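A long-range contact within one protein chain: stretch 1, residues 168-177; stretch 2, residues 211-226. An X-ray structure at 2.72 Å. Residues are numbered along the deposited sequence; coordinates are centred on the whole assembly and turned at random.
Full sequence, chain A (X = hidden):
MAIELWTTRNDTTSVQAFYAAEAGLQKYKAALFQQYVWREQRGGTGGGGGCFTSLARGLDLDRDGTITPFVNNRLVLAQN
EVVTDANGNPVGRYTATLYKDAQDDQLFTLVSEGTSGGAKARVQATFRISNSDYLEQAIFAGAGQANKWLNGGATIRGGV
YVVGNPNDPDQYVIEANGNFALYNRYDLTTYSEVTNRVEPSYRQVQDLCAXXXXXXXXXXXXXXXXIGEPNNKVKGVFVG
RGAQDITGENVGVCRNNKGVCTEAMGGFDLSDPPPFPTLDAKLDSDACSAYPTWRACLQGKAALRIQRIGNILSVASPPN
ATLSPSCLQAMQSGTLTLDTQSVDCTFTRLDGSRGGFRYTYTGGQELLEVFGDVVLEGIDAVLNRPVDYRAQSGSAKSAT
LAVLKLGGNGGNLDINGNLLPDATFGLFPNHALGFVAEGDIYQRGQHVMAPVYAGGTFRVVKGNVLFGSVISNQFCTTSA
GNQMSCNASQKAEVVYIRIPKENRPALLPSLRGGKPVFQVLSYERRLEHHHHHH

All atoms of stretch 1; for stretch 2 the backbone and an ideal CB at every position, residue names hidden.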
ATOM      1  N   ASP A 168     -19.944  14.964  -7.042  1.00114.88           N
ATOM      2  CA  ASP A 168     -20.290  15.909  -5.986  1.00113.07           C
ATOM      3  C   ASP A 168     -19.044  16.360  -5.224  1.00102.56           C
ATOM      4  O   ASP A 168     -18.846  15.969  -4.067  1.00102.11           O
ATOM      5  CB  ASP A 168     -21.335  15.342  -5.016  1.00116.84           C
ATOM      6  CG  ASP A 168     -22.181  16.451  -4.373  1.00126.04           C
ATOM      7  OD1 ASP A 168     -23.367  16.212  -4.033  1.00131.39           O
ATOM      8  OD2 ASP A 168     -21.659  17.578  -4.220  1.00128.21           O
ATOM      9  N   PRO A 169     -18.162  17.147  -5.847  1.00 91.30           N
ATOM     10  CA  PRO A 169     -16.907  17.500  -5.179  1.00 88.25           C
ATOM     11  C   PRO A 169     -17.096  18.596  -4.163  1.00 91.21           C
ATOM     12  O   PRO A 169     -16.120  19.226  -3.750  1.00 97.22           O
ATOM     13  CB  PRO A 169     -16.037  18.020  -6.323  1.00 89.51           C
ATOM     14  CG  PRO A 169     -17.053  18.652  -7.247  1.00 88.20           C
ATOM     15  CD  PRO A 169     -18.297  17.817  -7.154  1.00 89.10           C
ATOM     16  N   ASP A 170     -18.322  18.812  -3.718  1.00 93.59           N
ATOM     17  CA  ASP A 170     -18.563  19.802  -2.683  1.00 94.78           C
ATOM     18  C   ASP A 170     -19.125  19.158  -1.440  1.00 87.26           C
ATOM     19  O   ASP A 170     -19.696  19.857  -0.608  1.00 92.24           O
ATOM     20  CB  ASP A 170     -19.549  20.868  -3.162  1.00103.59           C
ATOM     21  CG  ASP A 170     -18.977  21.762  -4.211  1.00110.63           C
ATOM     22  OD1 ASP A 170     -17.777  22.056  -4.078  1.00114.47           O
ATOM     23  OD2 ASP A 170     -19.704  22.145  -5.163  1.00112.17           O
ATOM     24  N   GLN A 171     -18.927  17.858  -1.262  1.00 81.53           N
ATOM     25  CA  GLN A 171     -19.488  17.211  -0.096  1.00 80.82           C
ATOM     26  C   GLN A 171     -18.432  16.958   0.962  1.00 72.80           C
ATOM     27  O   GLN A 171     -17.483  16.213   0.719  1.00 73.16           O
ATOM     28  CB  GLN A 171     -20.189  15.895  -0.410  1.00 89.14           C
ATOM     29  CG  GLN A 171     -21.487  16.001  -1.189  1.00109.57           C
ATOM     30  CD  GLN A 171     -22.534  16.885  -0.508  1.00123.58           C
ATOM     31  OE1 GLN A 171     -22.216  18.010  -0.156  1.00129.24           O
ATOM     32  NE2 GLN A 171     -23.734  16.311  -0.141  1.00121.40           N
ATOM     33  N   TYR A 172     -18.619  17.570   2.126  1.00 68.33           N
ATOM     34  CA  TYR A 172     -17.845  17.193   3.291  1.00 63.41           C
ATOM     35  C   TYR A 172     -17.867  15.680   3.420  1.00 61.42           C
ATOM     36  O   TYR A 172     -18.902  15.050   3.645  1.00 75.47           O
ATOM     37  CB  TYR A 172     -18.372  17.902   4.536  1.00 63.58           C
ATOM     38  CG  TYR A 172     -18.216  19.393   4.399  1.00 67.06           C
ATOM     39  CD1 TYR A 172     -19.234  20.174   3.858  1.00 74.60           C
ATOM     40  CD2 TYR A 172     -17.022  20.024   4.744  1.00 66.05           C
ATOM     41  CE1 TYR A 172     -19.079  21.554   3.702  1.00 77.70           C
ATOM     42  CE2 TYR A 172     -16.858  21.402   4.582  1.00 67.16           C
ATOM     43  CZ  TYR A 172     -17.885  22.153   4.066  1.00 76.49           C
ATOM     44  OH  TYR A 172     -17.721  23.516   3.918  1.00 85.69           O
ATOM     45  N   VAL A 173     -16.714  15.088   3.197  1.00 58.73           N
ATOM     46  CA  VAL A 173     -16.572  13.638   3.217  1.00 59.77           C
ATOM     47  C   VAL A 173     -16.025  13.177   4.555  1.00 53.91           C
ATOM     48  O   VAL A 173     -15.974  11.972   4.827  1.00 52.67           O
ATOM     49  CB  VAL A 173     -15.671  13.319   1.997  1.00 64.19           C
ATOM     50  CG1 VAL A 173     -14.901  12.057   2.170  1.00 67.61           C
ATOM     51  CG2 VAL A 173     -16.491  13.300   0.694  1.00 71.10           C
ATOM     52  N   ILE A 174     -15.612  14.118   5.397  1.00 61.21           N
ATOM     53  CA  ILE A 174     -15.151  13.909   6.759  1.00 63.20           C
ATOM     54  C   ILE A 174     -15.574  15.146   7.524  1.00 67.39           C
ATOM     55  O   ILE A 174     -15.063  16.226   7.253  1.00 60.44           O
ATOM     56  CB  ILE A 174     -13.625  13.727   6.831  1.00 65.33           C
ATOM     57  CG1 ILE A 174     -13.189  12.445   6.120  1.00 66.11           C
ATOM     58  CG2 ILE A 174     -13.160  13.754   8.277  1.00 67.10           C
ATOM     59  CD1 ILE A 174     -11.683  12.267   6.073  1.00 67.49           C
ATOM     60  N   GLU A 175     -16.606  15.038   8.353  1.00 85.27           N
ATOM     61  CA  GLU A 175     -17.047  16.132   9.225  1.00 90.00           C
ATOM     62  C   GLU A 175     -16.673  15.785  10.660  1.00 90.66           C
ATOM     63  O   GLU A 175     -17.522  15.446  11.480  1.00 91.44           O
ATOM     64  CB  GLU A 175     -18.567  16.410   9.091  1.00 94.94           C
ATOM     65  CG  GLU A 175     -19.059  16.771   7.695  1.00101.36           C
ATOM     66  CD  GLU A 175     -20.204  17.799   7.696  1.00110.23           C
ATOM     67  OE1 GLU A 175     -20.197  18.723   8.544  1.00114.09           O
ATOM     68  OE2 GLU A 175     -21.114  17.675   6.842  1.00112.72           O
ATOM     69  N   ALA A 176     -15.378  15.798  10.941  1.00 94.12           N
ATOM     70  CA  ALA A 176     -14.882  15.396  12.250  1.00101.63           C
ATOM     71  C   ALA A 176     -14.830  16.634  13.131  1.00114.88           C
ATOM     72  O   ALA A 176     -14.201  17.636  12.771  1.00117.70           O
ATOM     73  CB  ALA A 176     -13.507  14.742  12.154  1.00100.59           C
ATOM     74  N   ASN A 177     -15.495  16.565  14.285  1.00128.39           N
ATOM     75  CA  ASN A 177     -15.570  17.682  15.223  1.00134.99           C
ATOM     76  C   ASN A 177     -15.324  17.132  16.631  1.00128.85           C
ATOM     77  O   ASN A 177     -16.161  17.224  17.517  1.00132.35           O
ATOM     78  CB  ASN A 177     -16.941  18.352  15.122  1.00145.84           C
ATOM     79  CG  ASN A 177     -17.284  18.789  13.697  1.00150.86           C
ATOM     80  OD1 ASN A 177     -16.444  19.327  12.975  1.00152.20           O
ATOM     81  ND2 ASN A 177     -18.531  18.520  13.278  1.00151.42           N
ATOM     82  N   UNK A 211      -0.843  10.358   6.018  1.00 89.66           N
ATOM     83  CA  UNK A 211      -1.300  11.534   5.285  1.00 88.24           C
ATOM     84  C   UNK A 211      -2.806  11.423   5.185  1.00 79.94           C
ATOM     85  O   UNK A 211      -3.369  10.334   5.312  1.00 81.07           O
ATOM     86  CB  UNK A 211      -0.650  11.642   3.904  1.00 88.24           C
ATOM     87  N   UNK A 212      -3.450  12.554   4.940  1.00 64.97           N
ATOM     88  CA  UNK A 212      -4.881  12.587   4.678  1.00 63.60           C
ATOM     89  C   UNK A 212      -5.110  13.018   3.243  1.00 62.82           C
ATOM     90  O   UNK A 212      -4.876  14.174   2.902  1.00 69.81           O
ATOM     91  CB  UNK A 212      -5.601  13.524   5.650  1.00 63.60           C
ATOM     92  N   UNK A 213      -5.613  12.117   2.416  1.00 53.54           N
ATOM     93  CA  UNK A 213      -5.895  12.434   1.029  1.00 59.33           C
ATOM     94  C   UNK A 213      -7.371  12.192   0.754  1.00 56.84           C
ATOM     95  O   UNK A 213      -7.912  11.128   1.086  1.00 66.07           O
ATOM     96  CB  UNK A 213      -5.019  11.605   0.087  1.00 59.33           C
ATOM     97  N   UNK A 214      -7.982  13.128   0.078  1.00 55.99           N
ATOM     98  CA  UNK A 214      -9.340  12.997  -0.293  1.00 52.83           C
ATOM     99  C   UNK A 214      -9.413  13.449  -1.703  1.00 51.38           C
ATOM    100  O   UNK A 214      -9.313  14.599  -1.967  1.00 51.88           O
ATOM    101  CB  UNK A 214     -10.280  13.781   0.625  1.00 52.83           C
ATOM    102  N   UNK A 215      -9.596  12.530  -2.617  1.00 50.66           N
ATOM    103  CA  UNK A 215      -9.649  12.889  -3.997  1.00 54.48           C
ATOM    104  C   UNK A 215     -10.830  13.702  -4.425  1.00 64.80           C
ATOM    105  O   UNK A 215     -10.678  14.585  -5.218  1.00 76.69           O
ATOM    106  CB  UNK A 215      -9.601  11.613  -4.840  1.00 54.48           C
ATOM    107  N   UNK A 216     -12.019  13.402  -3.950  1.00 64.18           N
ATOM    108  CA  UNK A 216     -13.162  14.196  -4.346  1.00 61.77           C
ATOM    109  C   UNK A 216     -13.927  14.653  -3.146  1.00 65.04           C
ATOM    110  O   UNK A 216     -14.449  13.855  -2.435  1.00 75.43           O
ATOM    111  CB  UNK A 216     -14.076  13.409  -5.287  1.00 61.77           C
ATOM    112  N   UNK A 217     -14.007  15.952  -2.932  1.00 62.24           N
ATOM    113  CA  UNK A 217     -14.751  16.490  -1.814  1.00 68.06           C
ATOM    114  C   UNK A 217     -13.991  17.377  -0.863  1.00 70.98           C
ATOM    115  O   UNK A 217     -12.817  17.557  -1.007  1.00 69.13           O
ATOM    116  CB  UNK A 217     -15.346  15.329  -1.015  1.00 68.06           C
ATOM    117  N   UNK A 218     -14.711  17.958   0.084  1.00 71.69           N
ATOM    118  CA  UNK A 218     -14.178  18.795   1.148  1.00 66.24           C
ATOM    119  C   UNK A 218     -14.148  18.015   2.467  1.00 57.31           C
ATOM    120  O   UNK A 218     -14.588  16.869   2.540  1.00 57.10           O
ATOM    121  CB  UNK A 218     -15.010  20.071   1.295  1.00 66.24           C
ATOM    122  N   UNK A 219     -13.559  18.624   3.496  1.00 58.23           N
ATOM    123  CA  UNK A 219     -13.514  18.073   4.844  1.00 58.25           C
ATOM    124  C   UNK A 219     -13.611  19.220   5.825  1.00 60.82           C
ATOM    125  O   UNK A 219     -13.157  20.340   5.556  1.00 61.95           O
ATOM    126  CB  UNK A 219     -12.242  17.256   5.076  1.00 58.25           C
ATOM    127  N   UNK A 220     -14.235  18.941   6.968  1.00 72.69           N
ATOM    128  CA  UNK A 220     -14.376  19.906   8.052  1.00 78.03           C
ATOM    129  C   UNK A 220     -13.698  19.330   9.282  1.00 79.97           C
ATOM    130  O   UNK A 220     -13.753  18.123   9.523  1.00 82.55           O
ATOM    131  CB  UNK A 220     -15.845  20.229   8.330  1.00 78.03           C
ATOM    132  N   UNK A 221     -13.047  20.184  10.058  1.00 84.61           N
ATOM    133  CA  UNK A 221     -12.317  19.732  11.228  1.00 87.09           C
ATOM    134  C   UNK A 221     -12.664  20.657  12.393  1.00 95.31           C
ATOM    135  O   UNK A 221     -12.336  21.855  12.368  1.00 93.83           O
ATOM    136  CB  UNK A 221     -10.810  19.708  10.966  1.00 87.09           C
ATOM    137  N   UNK A 222     -13.343  20.103  13.405  1.00100.70           N
ATOM    138  CA  UNK A 222     -13.754  20.845  14.578  1.00 99.25           C
ATOM    139  C   UNK A 222     -12.871  20.558  15.782  1.00 95.38           C
ATOM    140  O   UNK A 222     -11.860  19.854  15.700  1.00 91.89           O
ATOM    141  CB  UNK A 222     -15.212  20.523  14.913  1.00 99.25           C
ATOM    142  N   UNK A 223     -13.282  21.108  16.926  1.00 96.63           N
ATOM    143  CA  UNK A 223     -12.432  21.075  18.101  1.00 91.07           C
ATOM    144  C   UNK A 223     -12.183  19.667  18.605  1.00 96.78           C
ATOM    145  O   UNK A 223     -13.054  18.789  18.540  1.00100.79           O
ATOM    146  CB  UNK A 223     -13.054  21.918  19.216  1.00 91.07           C
ATOM    147  N   UNK A 224     -10.969  19.469  19.133  1.00 99.17           N
ATOM    148  CA  UNK A 224     -10.401  18.257  19.753  1.00 97.82           C
ATOM    149  C   UNK A 224     -10.091  17.156  18.738  1.00 89.28           C
ATOM    150  O   UNK A 224      -9.469  16.147  19.099  1.00 92.28           O
ATOM    151  CB  UNK A 224     -11.367  17.712  20.807  1.00 97.82           C
ATOM    152  N   UNK A 225     -10.409  17.358  17.470  1.00 85.50           N
ATOM    153  CA  UNK A 225      -9.955  16.468  16.416  1.00 84.77           C
ATOM    154  C   UNK A 225      -8.440  16.613  16.303  1.00 88.16           C
ATOM    155  O   UNK A 225      -7.869  17.653  16.647  1.00 93.37           O
ATOM    156  CB  UNK A 225     -10.647  16.777  15.087  1.00 84.77           C
ATOM    157  N   UNK A 226      -7.763  15.556  15.879  1.00 87.05           N
ATOM    158  CA  UNK A 226      -6.308  15.614  15.912  1.00 92.02           C
ATOM    159  C   UNK A 226      -5.775  14.880  14.680  1.00 91.05           C
ATOM    160  O   UNK A 226      -5.765  13.645  14.607  1.00 92.22           O
ATOM    161  CB  UNK A 226      -5.757  15.005  17.203  1.00 92.02           C
TER

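Position 211 lies beyond the reach of stretch 1, so the contact sets no preference there. It is Ser-211.

At 212 CA-to-CB points toward stretch 1, but nothing of it lies within 5.5 Å of the ideal CB. The side chain of Ile-174 extends in this direction. A long apolar side chain could meet it. The residue is Leu-212, and its CD1 lies 4.0 Å from CD1 of Ile-174.

Position 213, out of reach, is Arg-213.

At 214 CA-to-CB again points toward stretch 1. The ideal CB is 5.2 Å from Val-173 CG1, which leaves room for a modest apolar group. Val, Ile or Leu would suit. The residue is Val-214, with its CG1 4.5 Å from CG1 of Val-173.

Position 215, also out of reach, is Gln-215.

At 216 CA-to-CB points sideways, and the ideal CB is 5.0 Å from Pro-169 CA. Many side chains would do. The residue is Tyr-216.

Position 217 is the most restrictive. Phi is 123° and psi 174°, and a CB would be jammed against the preceding carbonyl. The ideal CB also falls 2.9 Å from Val-173 CG2 and 2.9 Å from Gln-171 O, both clashes. Only glycine suits, and the residue is Gly-217.

At 218 the ideal CB is 4.0 Å from Tyr-172 CD2. A long side chain could run past the ring and the Asp-170 backbone. Lys, Arg, Gln or Met would fit. The residue is Lys-218. Its CB lies over one face of the Tyr-172 ring, and its CE is 3.7 Å from Tyr-172 OH. Its backbone O accepts a hydrogen bond from Val-173 N at 2.9 Å.

At 219 the ideal CB is 3.7 Å from Ile-174 O. The side chain of Ile-174 favours an apolar partner, such as Val or Ile. The residue is Ile-219, whose CG2 lies 4.0 Å from Ile-174 CB.

At 220 CA-to-CB points to the same sheet face as Tyr-172 and Glu-175. The ideal CB is 3.8 Å from Tyr-172 CD2. A small side chain fits easily: Ser, Ala or Thr. The residue is Ser-220. Ser-220 N donates to Ile-174 O at 2.9 Å, and Ser-220 O accepts from Ala-176 N at 3.2 Å.

At 221 CA-to-CB points to the other face, shared with Ala-176. A beta-branched apolar residue would suit the strand. It is Val-221.

At 222 CA-to-CB points toward stretch 1, with Ala-176 O 3.7 Å from the ideal CB, so a small residue suits best. The residue is Gly-222, whose N donates to Ala-176 O at 2.7 Å.

Positions 223 and 224 are central in a type II turn. Phi of 72° at 224 favours Gly or Asn. They are Gly-223 and Ser-224.

At 225 CA-to-CB points toward stretch 1, with Ala-176 O 4.3 Å from the ideal CB. Ser, Thr or Val would fit. The residue is Thr-225, with OG1 3.8 Å from Ala-176 CB.

Position 226, out of reach, is Gln-226.

Stretch 2, residues 211-226: SLRVQYGKISVGGSTQ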
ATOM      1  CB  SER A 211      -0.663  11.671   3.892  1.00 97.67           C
ATOM      2  OG  SER A 211      -0.589  10.423   3.235  1.00105.71           O
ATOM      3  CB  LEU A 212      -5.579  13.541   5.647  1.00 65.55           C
ATOM      4  CG  LEU A 212      -7.094  13.723   5.598  1.00 60.90           C
ATOM      5  CD1 LEU A 212      -7.736  12.442   5.291  1.00 50.11           C
ATOM      6  CD2 LEU A 212      -7.639  14.306   6.897  1.00 55.91           C
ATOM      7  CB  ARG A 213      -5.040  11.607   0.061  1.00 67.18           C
ATOM      8  CG  ARG A 213      -3.535  11.871   0.141  1.00 77.00           C
ATOM      9  CD  ARG A 213      -2.765  11.291  -1.055  1.00 74.05           C
ATOM     10  NE  ARG A 213      -1.607  10.524  -0.609  1.00 77.37           N
ATOM     11  CZ  ARG A 213      -0.350  10.790  -0.942  1.00 96.03           C
ATOM     12  NH1 ARG A 213      -0.079  11.821  -1.727  1.00104.20           N
ATOM     13  NH2 ARG A 213       0.638  10.024  -0.490  1.00102.77           N
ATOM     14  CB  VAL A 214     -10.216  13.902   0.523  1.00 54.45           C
ATOM     15  CG1 VAL A 214     -11.560  14.010  -0.123  1.00 55.12           C
ATOM     16  CG2 VAL A 214     -10.341  13.372   1.914  1.00 49.13           C
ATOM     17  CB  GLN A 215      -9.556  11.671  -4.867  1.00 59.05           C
ATOM     18  CG  GLN A 215     -10.000  11.966  -6.267  1.00 61.90           C
ATOM     19  CD  GLN A 215      -9.824  10.804  -7.188  1.00 72.12           C
ATOM     20  OE1 GLN A 215      -9.691   9.683  -6.757  1.00 72.25           O
ATOM     21  NE2 GLN A 215      -9.824  11.070  -8.469  1.00 81.08           N
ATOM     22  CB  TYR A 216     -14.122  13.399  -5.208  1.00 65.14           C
ATOM     23  CG  TYR A 216     -13.626  13.050  -6.577  1.00 71.66           C
ATOM     24  CD1 TYR A 216     -13.328  14.014  -7.493  1.00 71.07           C
ATOM     25  CD2 TYR A 216     -13.486  11.752  -6.953  1.00 70.06           C
ATOM     26  CE1 TYR A 216     -12.879  13.684  -8.740  1.00 73.60           C
ATOM     27  CE2 TYR A 216     -13.037  11.420  -8.191  1.00 72.12           C
ATOM     28  CZ  TYR A 216     -12.731  12.390  -9.074  1.00 77.40           C
ATOM     29  OH  TYR A 216     -12.284  12.044 -10.308  1.00 79.61           O
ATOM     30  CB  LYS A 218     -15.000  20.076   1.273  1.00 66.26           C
ATOM     31  CG  LYS A 218     -15.196  20.811  -0.038  1.00 69.13           C
ATOM     32  CD  LYS A 218     -16.389  21.721   0.040  1.00 76.75           C
ATOM     33  CE  LYS A 218     -15.988  22.994   0.705  1.00 91.94           C
ATOM     34  NZ  LYS A 218     -15.183  23.801  -0.267  1.00107.94           N
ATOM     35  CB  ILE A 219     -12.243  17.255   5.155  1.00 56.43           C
ATOM     36  CG1 ILE A 219     -11.015  18.161   5.251  1.00 74.14           C
ATOM     37  CG2 ILE A 219     -12.021  16.149   4.140  1.00 54.09           C
ATOM     38  CD1 ILE A 219      -9.948  17.609   6.138  1.00 76.98           C
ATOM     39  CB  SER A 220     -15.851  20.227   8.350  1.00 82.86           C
ATOM     40  OG  SER A 220     -15.995  21.444   9.070  1.00 89.04           O
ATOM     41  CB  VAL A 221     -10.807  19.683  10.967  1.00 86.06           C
ATOM     42  CG1 VAL A 221     -10.042  19.705  12.271  1.00100.43           C
ATOM     43  CG2 VAL A 221     -10.469  18.444  10.175  1.00 69.76           C
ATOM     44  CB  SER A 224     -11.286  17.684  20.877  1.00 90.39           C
ATOM     45  OG  SER A 224     -12.423  17.022  20.357  1.00 91.72           O
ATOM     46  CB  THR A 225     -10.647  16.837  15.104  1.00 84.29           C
ATOM     47  OG1 THR A 225     -12.021  16.461  15.188  1.00 87.93           O
ATOM     48  CG2 THR A 225     -10.023  16.133  13.898  1.00 83.98           C
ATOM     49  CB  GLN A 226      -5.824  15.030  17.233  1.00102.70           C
ATOM     50  CG  GLN A 226      -4.405  15.299  17.618  1.00108.95           C
ATOM     51  CD  GLN A 226      -4.114  14.760  19.008  1.00118.82           C
ATOM     52  OE1 GLN A 226      -5.023  14.272  19.698  1.00120.05           O
ATOM     53  NE2 GLN A 226      -2.879  14.942  19.472  1.00126.46           N
TER
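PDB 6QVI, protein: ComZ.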